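Local atomic coordinates of peptidase M42 (Thaumarchaeota archaeon SCGC AB-539-E09, PDB entry 5DS0), a protein that probably works as a cobalt-bound TET aminopeptidase of the M42 family, removing amino acids from the N-termini of peptides. Residues 232-237 / 313-318; 262-267 / 290-295. One frame throughout, in Å; residues are numbered along the deposited sequence.

Contact 1: residues 232-237 / 313-318; sequences VALVLE and PSVVIT. With CO (cobalt (II) ion), chain T.
Five backbone hydrogen bonds join 232-237 to 313-318 as neighbouring parallel strands in the central sheet of the M42 catalytic domain, the fold of the dinuclear zinc-exopeptidase clan. The odd residues 233, 235 and 237 do the bonding on the first strand: Ala233 N gives to Pro313 O, and the ladder ends with Glu237 N on Ile317 O. Its straightest rung is Ile317 N to Val235 O, 2.8 Å with 168° at the hydrogen. Pro313, which has no N-H to give, suits the start of the second strand because its carbonyl alone is used.

On one face Leu234 and Val315 run side by side, CD2 to CG1 3.8 Å, and Leu236 lies along Ile317 with CD2 4.0 Å from Ile317 CB. Branched aliphatic groups fit this wholly buried face, where helix 179-197 packs on Leu236. On the other, small Ala233 sets its CB 3.4 Å from Ser314 OG, whose polar partner is Cys312 O; Val235 and Val316 follow under helix 302-305.

Strand 60-66 bonds to the far edge of 232-237; His66 at its end and Asp180 bind the same cobalt as Glu237, a site that also includes Glu214. Val316 CG1 rests 4.0 Å from Glu237 CB; beyond it the Glu237 chain bends at chi2 (-66°), and its carboxylate grips the cobalt with both oxygens, OE2 at 2.2 Å and OE1 at 2.5 Å.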
loop_
_atom_site.group_PDB
_atom_site.type_symbol
_atom_site.label_atom_id
_atom_site.label_comp_id
_atom_site.label_asym_id
_atom_site.label_seq_id
_atom_site.Cartn_x
_atom_site.Cartn_y
_atom_site.Cartn_z
ATOM N N VAL C 232 38.816 -13.023 -37.560
ATOM C CA VAL C 232 38.888 -12.728 -36.139
ATOM C C VAL C 232 38.504 -11.264 -35.936
ATOM O O VAL C 232 38.780 -10.424 -36.795
ATOM C CB VAL C 232 40.304 -13.004 -35.581
ATOM C CG1 VAL C 232 41.350 -12.273 -36.384
ATOM C CG2 VAL C 232 40.421 -12.611 -34.119
ATOM N N ALA C 233 37.900 -10.949 -34.792
ATOM C CA ALA C 233 37.441 -9.591 -34.538
ATOM C C ALA C 233 37.868 -9.040 -33.183
ATOM O O ALA C 233 37.743 -9.710 -32.164
ATOM C CB ALA C 233 35.934 -9.540 -34.667
ATOM N N LEU C 234 38.334 -7.793 -33.184
ATOM C CA LEU C 234 38.631 -7.063 -31.959
ATOM C C LEU C 234 37.691 -5.880 -31.884
ATOM O O LEU C 234 37.833 -4.931 -32.633
ATOM C CB LEU C 234 40.052 -6.546 -31.963
ATOM C CG LEU C 234 41.163 -7.553 -32.214
ATOM C CD1 LEU C 234 42.504 -6.830 -32.215
ATOM C CD2 LEU C 234 41.146 -8.665 -31.176
ATOM N N VAL C 235 36.703 -5.946 -31.008
ATOM C CA VAL C 235 35.776 -4.852 -30.863
ATOM C C VAL C 235 36.245 -3.951 -29.746
ATOM O O VAL C 235 36.578 -4.415 -28.658
ATOM C CB VAL C 235 34.373 -5.366 -30.577
ATOM C CG1 VAL C 235 33.454 -4.220 -30.211
ATOM C CG2 VAL C 235 33.850 -6.092 -31.794
ATOM N N LEU C 236 36.285 -2.657 -30.030
ATOM C CA LEU C 236 36.724 -1.658 -29.060
ATOM C C LEU C 236 35.530 -0.898 -28.565
ATOM O O LEU C 236 34.748 -0.395 -29.356
ATOM C CB LEU C 236 37.697 -0.704 -29.706
ATOM C CG LEU C 236 38.936 -1.453 -30.170
ATOM C CD1 LEU C 236 39.655 -0.784 -31.331
ATOM C CD2 LEU C 236 39.867 -1.617 -29.002
ATOM N N GLU C 237 35.366 -0.856 -27.257
ATOM C CA GLU C 237 34.205 -0.241 -26.638
ATOM C C GLU C 237 34.660 0.485 -25.380
ATOM O O GLU C 237 35.845 0.489 -25.048
ATOM C CB GLU C 237 33.157 -1.295 -26.268
ATOM C CG GLU C 237 31.933 -1.378 -27.172
ATOM C CD GLU C 237 30.989 -0.163 -27.177
ATOM O OE1 GLU C 237 31.190 0.824 -26.457
ATOM O OE2 GLU C 237 29.990 -0.236 -27.919
ATOM N N PRO C 313 35.638 -15.780 -34.294
ATOM C CA PRO C 313 36.146 -15.572 -32.939
ATOM C C PRO C 313 36.359 -14.085 -32.665
ATOM O O PRO C 313 36.976 -13.380 -33.464
ATOM C CB PRO C 313 37.488 -16.316 -32.929
ATOM C CG PRO C 313 37.509 -17.133 -34.156
ATOM C CD PRO C 313 36.607 -16.469 -35.146
ATOM N N SER C 314 35.834 -13.614 -31.540
ATOM C CA SER C 314 35.876 -12.194 -31.230
ATOM C C SER C 314 36.086 -11.956 -29.764
ATOM O O SER C 314 35.819 -12.827 -28.933
ATOM C CB SER C 314 34.572 -11.511 -31.647
ATOM O OG SER C 314 34.189 -11.915 -32.947
ATOM N N VAL C 315 36.564 -10.760 -29.459
ATOM C CA VAL C 315 36.801 -10.369 -28.094
ATOM C C VAL C 315 36.572 -8.869 -27.990
ATOM O O VAL C 315 36.821 -8.152 -28.933
ATOM C CB VAL C 315 38.225 -10.793 -27.669
ATOM C CG1 VAL C 315 39.267 -9.750 -28.036
ATOM C CG2 VAL C 315 38.271 -11.098 -26.192
ATOM N N VAL C 316 36.062 -8.408 -26.853
ATOM C CA VAL C 316 35.865 -6.970 -26.648
ATOM C C VAL C 316 36.939 -6.401 -25.735
ATOM O O VAL C 316 37.176 -6.904 -24.644
ATOM C CB VAL C 316 34.503 -6.642 -26.025
ATOM C CG1 VAL C 316 34.314 -5.144 -25.921
ATOM C CG2 VAL C 316 33.373 -7.251 -26.836
ATOM N N ILE C 317 37.581 -5.339 -26.208
ATOM C CA ILE C 317 38.604 -4.641 -25.454
ATOM C C ILE C 317 38.077 -3.254 -25.160
ATOM O O ILE C 317 37.571 -2.597 -26.055
ATOM C CB ILE C 317 39.894 -4.548 -26.257
ATOM C CG1 ILE C 317 40.501 -5.943 -26.385
ATOM C CG2 ILE C 317 40.873 -3.611 -25.576
ATOM C CD1 ILE C 317 41.576 -6.078 -27.446
ATOM N N THR C 318 38.237 -2.795 -23.925
ATOM C CA THR C 318 37.525 -1.605 -23.468
ATOM C C THR C 318 38.393 -0.558 -22.816
ATOM O O THR C 318 39.418 -0.874 -22.218
ATOM C CB THR C 318 36.451 -1.970 -22.425
ATOM O OG1 THR C 318 37.080 -2.556 -21.279
ATOM C CG2 THR C 318 35.446 -2.952 -23.004
HETATM CO CO CO T . 28.946 1.557 -27.168
#

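Contact 2: residues 262-267 / 290-295; sequences LVTYDR and LQLSQM
Gln294 lays its CG methylene against Tyr265 where 262-267 meets 290-295. Gln294 CG sits 3.5 Å from Tyr265 CB and at the edge of the phenol ring, near its plane, while the amide beyond stands at 89° to the ring. The amide reaches across Thr264, and NE2, with the hydroxyl in the amide plane, gives a hydrogen bond of 3.1 Å to Thr264 OG1. That hydroxyl occupies the crowded position between its own N and carbonyl carbon (chi1 58°), which aims it back at Ser293 O, 2.8 Å away. Ser293 O is gripped twice, nearly along its axis by Thr264 N and from above its plane by OG1. Threonine suits the corner: its hydroxyl serves the backbone while its methyl CG2 turns to Leu292 CD2, the two side chains crossing at about a right angle.

The strands run parallel, joined through helix 273-285, which packs on Leu262, as a beta-alpha-beta connection; at the corner a beta bulge shifts their pairing by one residue: Val263 is level with Ser293, but Asp266 with the selenomethionine Met295. Past the bulge Met295 N returns to Tyr265 O. The long Met295 chain bends at its last torsion, so that CE lies 3.7 Å from Asp266 CB while SE approaches Val263 CG2. The Asp266 carboxylate turns to its own loop, where OD1 is hydrogen-bonded to Ser268 OG.

Before the bulge, backbone bonds from Leu262 N to Gln291 O and from Ser293 N to Leu262 O hold the strands. Leu290 folds its CD1 against Leu262 CB, 4.1 Å away, and Leu262 CD2 meets Leu292 CD2. A second subunit closes over the corner, its Leu88 packing on Tyr265 and its Val155 on Leu292, while its Asn86 ND2 and Val74 O bond to Gln294 OE1 and NE2.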
loop_
_atom_site.group_PDB
_atom_site.type_symbol
_atom_site.label_atom_id
_atom_site.label_comp_id
_atom_site.label_asym_id
_atom_site.label_seq_id
_atom_site.Cartn_x
_atom_site.Cartn_y
_atom_site.Cartn_z
ATOM N N LEU C 262 39.333 -6.176 -20.631
ATOM C CA LEU C 262 39.026 -7.287 -21.519
ATOM C C LEU C 262 37.753 -7.919 -21.018
ATOM O O LEU C 262 37.651 -8.324 -19.866
ATOM C CB LEU C 262 40.147 -8.303 -21.494
ATOM C CG LEU C 262 39.883 -9.522 -22.357
ATOM C CD1 LEU C 262 39.963 -9.148 -23.822
ATOM C CD2 LEU C 262 40.890 -10.614 -22.053
ATOM N N VAL C 263 36.770 -7.993 -21.888
ATOM C CA VAL C 263 35.466 -8.468 -21.488
ATOM C C VAL C 263 35.449 -9.984 -21.576
ATOM O O VAL C 263 35.593 -10.543 -22.675
ATOM C CB VAL C 263 34.361 -7.881 -22.376
ATOM C CG1 VAL C 263 33.001 -8.413 -21.961
ATOM C CG2 VAL C 263 34.366 -6.377 -22.303
ATOM N N THR C 264 35.197 -10.621 -20.442
ATOM C CA THR C 264 35.152 -12.063 -20.330
ATOM C C THR C 264 33.749 -12.639 -20.506
ATOM O O THR C 264 33.588 -13.850 -20.643
ATOM C CB THR C 264 35.636 -12.496 -18.943
ATOM O OG1 THR C 264 34.816 -11.891 -17.931
ATOM C CG2 THR C 264 37.070 -12.066 -18.731
ATOM N N TYR C 265 32.731 -11.777 -20.432
ATOM C CA TYR C 265 31.342 -12.174 -20.642
ATOM C C TYR C 265 30.464 -10.943 -20.767
ATOM O O TYR C 265 30.621 -9.997 -20.025
ATOM C CB TYR C 265 30.807 -13.048 -19.498
ATOM C CG TYR C 265 29.313 -13.195 -19.571
ATOM C CD1 TYR C 265 28.736 -14.007 -20.529
ATOM C CD2 TYR C 265 28.466 -12.485 -18.724
ATOM C CE1 TYR C 265 27.356 -14.135 -20.629
ATOM C CE2 TYR C 265 27.080 -12.597 -18.824
ATOM C CZ TYR C 265 26.539 -13.430 -19.777
ATOM O OH TYR C 265 25.188 -13.569 -19.911
ATOM N N ASP C 266 29.546 -10.964 -21.722
ATOM C CA ASP C 266 28.503 -9.959 -21.779
ATOM C C ASP C 266 27.232 -10.575 -22.354
ATOM O O ASP C 266 27.243 -11.707 -22.847
ATOM C CB ASP C 266 28.974 -8.662 -22.489
ATOM C CG ASP C 266 29.064 -8.778 -24.021
ATOM O OD1 ASP C 266 27.999 -8.936 -24.643
ATOM O OD2 ASP C 266 30.173 -8.655 -24.623
ATOM N N ARG C 267 26.131 -9.852 -22.226
ATOM C CA ARG C 267 24.815 -10.347 -22.619
ATOM C C ARG C 267 24.759 -10.722 -24.109
ATOM O O ARG C 267 24.011 -11.606 -24.489
ATOM C CB ARG C 267 23.752 -9.287 -22.274
ATOM C CG ARG C 267 22.283 -9.706 -22.450
ATOM C CD ARG C 267 21.277 -8.553 -22.205
ATOM N NE ARG C 267 21.583 -7.434 -23.110
ATOM C CZ ARG C 267 21.001 -6.231 -23.092
ATOM N NH1 ARG C 267 20.062 -5.939 -22.200
ATOM N NH2 ARG C 267 21.373 -5.305 -23.976
ATOM N N LEU C 290 45.986 -4.795 -17.783
ATOM C CA LEU C 290 44.765 -5.247 -18.417
ATOM C C LEU C 290 43.765 -5.697 -17.363
ATOM O O LEU C 290 44.071 -6.563 -16.556
ATOM C CB LEU C 290 45.096 -6.395 -19.355
ATOM C CG LEU C 290 43.935 -6.919 -20.189
ATOM C CD1 LEU C 290 43.513 -5.898 -21.237
ATOM C CD2 LEU C 290 44.310 -8.230 -20.860
ATOM N N GLN C 291 42.571 -5.112 -17.359
ATOM C CA GLN C 291 41.580 -5.417 -16.321
ATOM C C GLN C 291 40.517 -6.388 -16.827
ATOM O O GLN C 291 39.842 -6.109 -17.801
ATOM C CB GLN C 291 40.884 -4.142 -15.844
ATOM C CG GLN C 291 41.817 -3.013 -15.446
ATOM C CD GLN C 291 41.077 -1.822 -14.881
ATOM O OE1 GLN C 291 40.505 -1.897 -13.799
ATOM N NE2 GLN C 291 41.043 -0.724 -15.630
ATOM N N LEU C 292 40.373 -7.532 -16.172
ATOM C CA LEU C 292 39.322 -8.461 -16.549
ATOM C C LEU C 292 37.985 -7.877 -16.166
ATOM O O LEU C 292 37.800 -7.440 -15.039
ATOM C CB LEU C 292 39.525 -9.805 -15.873
ATOM C CG LEU C 292 40.768 -10.572 -16.316
ATOM C CD1 LEU C 292 40.764 -11.952 -15.682
ATOM C CD2 LEU C 292 40.850 -10.697 -17.829
ATOM N N SER C 293 37.064 -7.867 -17.121
ATOM C CA SER C 293 35.782 -7.188 -16.975
ATOM C C SER C 293 34.620 -8.081 -17.395
ATOM O O SER C 293 34.799 -9.057 -18.109
ATOM C CB SER C 293 35.781 -5.934 -17.842
ATOM O OG SER C 293 34.471 -5.442 -18.040
ATOM N N GLN C 294 33.425 -7.732 -16.937
ATOM C CA GLN C 294 32.227 -8.472 -17.278
ATOM C C GLN C 294 31.051 -7.516 -17.313
ATOM O O GLN C 294 30.836 -6.827 -16.353
ATOM C CB GLN C 294 32.000 -9.564 -16.236
ATOM C CG GLN C 294 31.619 -10.904 -16.836
ATOM C CD GLN C 294 31.677 -12.050 -15.836
ATOM O OE1 GLN C 294 30.693 -12.337 -15.151
ATOM N NE2 GLN C 294 32.828 -12.724 -15.760
HETATM N N MSE C 295 30.294 -7.473 -18.405
HETATM C CA MSE C 295 29.128 -6.583 -18.507
HETATM C C MSE C 295 27.865 -7.407 -18.517
HETATM O O MSE C 295 27.323 -7.747 -19.576
HETATM C CB MSE C 295 29.208 -5.687 -19.743
HETATM C CG MSE C 295 30.612 -5.117 -19.973
HETATM SE SE MSE C 295 30.801 -4.185 -21.712
HETATM C CE MSE C 295 29.393 -4.996 -22.839
#

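How the contacts relate
Contact 1 and the first half of contact 2 (262-263 with 291-295), before the chain turns its corner at Thr264, are parallel pairs of one mixed sheet, and strand 314-322 links them: it runs parallel to 232-240 on one edge and antiparallel to 261-263 on the other. Val263 N lies 3.0 Å from Val316 O, a probable hydrogen bond, and Leu262 CD1 packs on Val315 CG2. Contact 1 is entirely buried, with a regular ladder, aliphatic packing and a metal-binding carboxylate at its end. Contact 2, farther from the chain's centre and only partly buried, has a bulged ladder and polar side chains that meet another subunit. Asp239 touches both, hydrogen-bonded to Thr318 and Ser293.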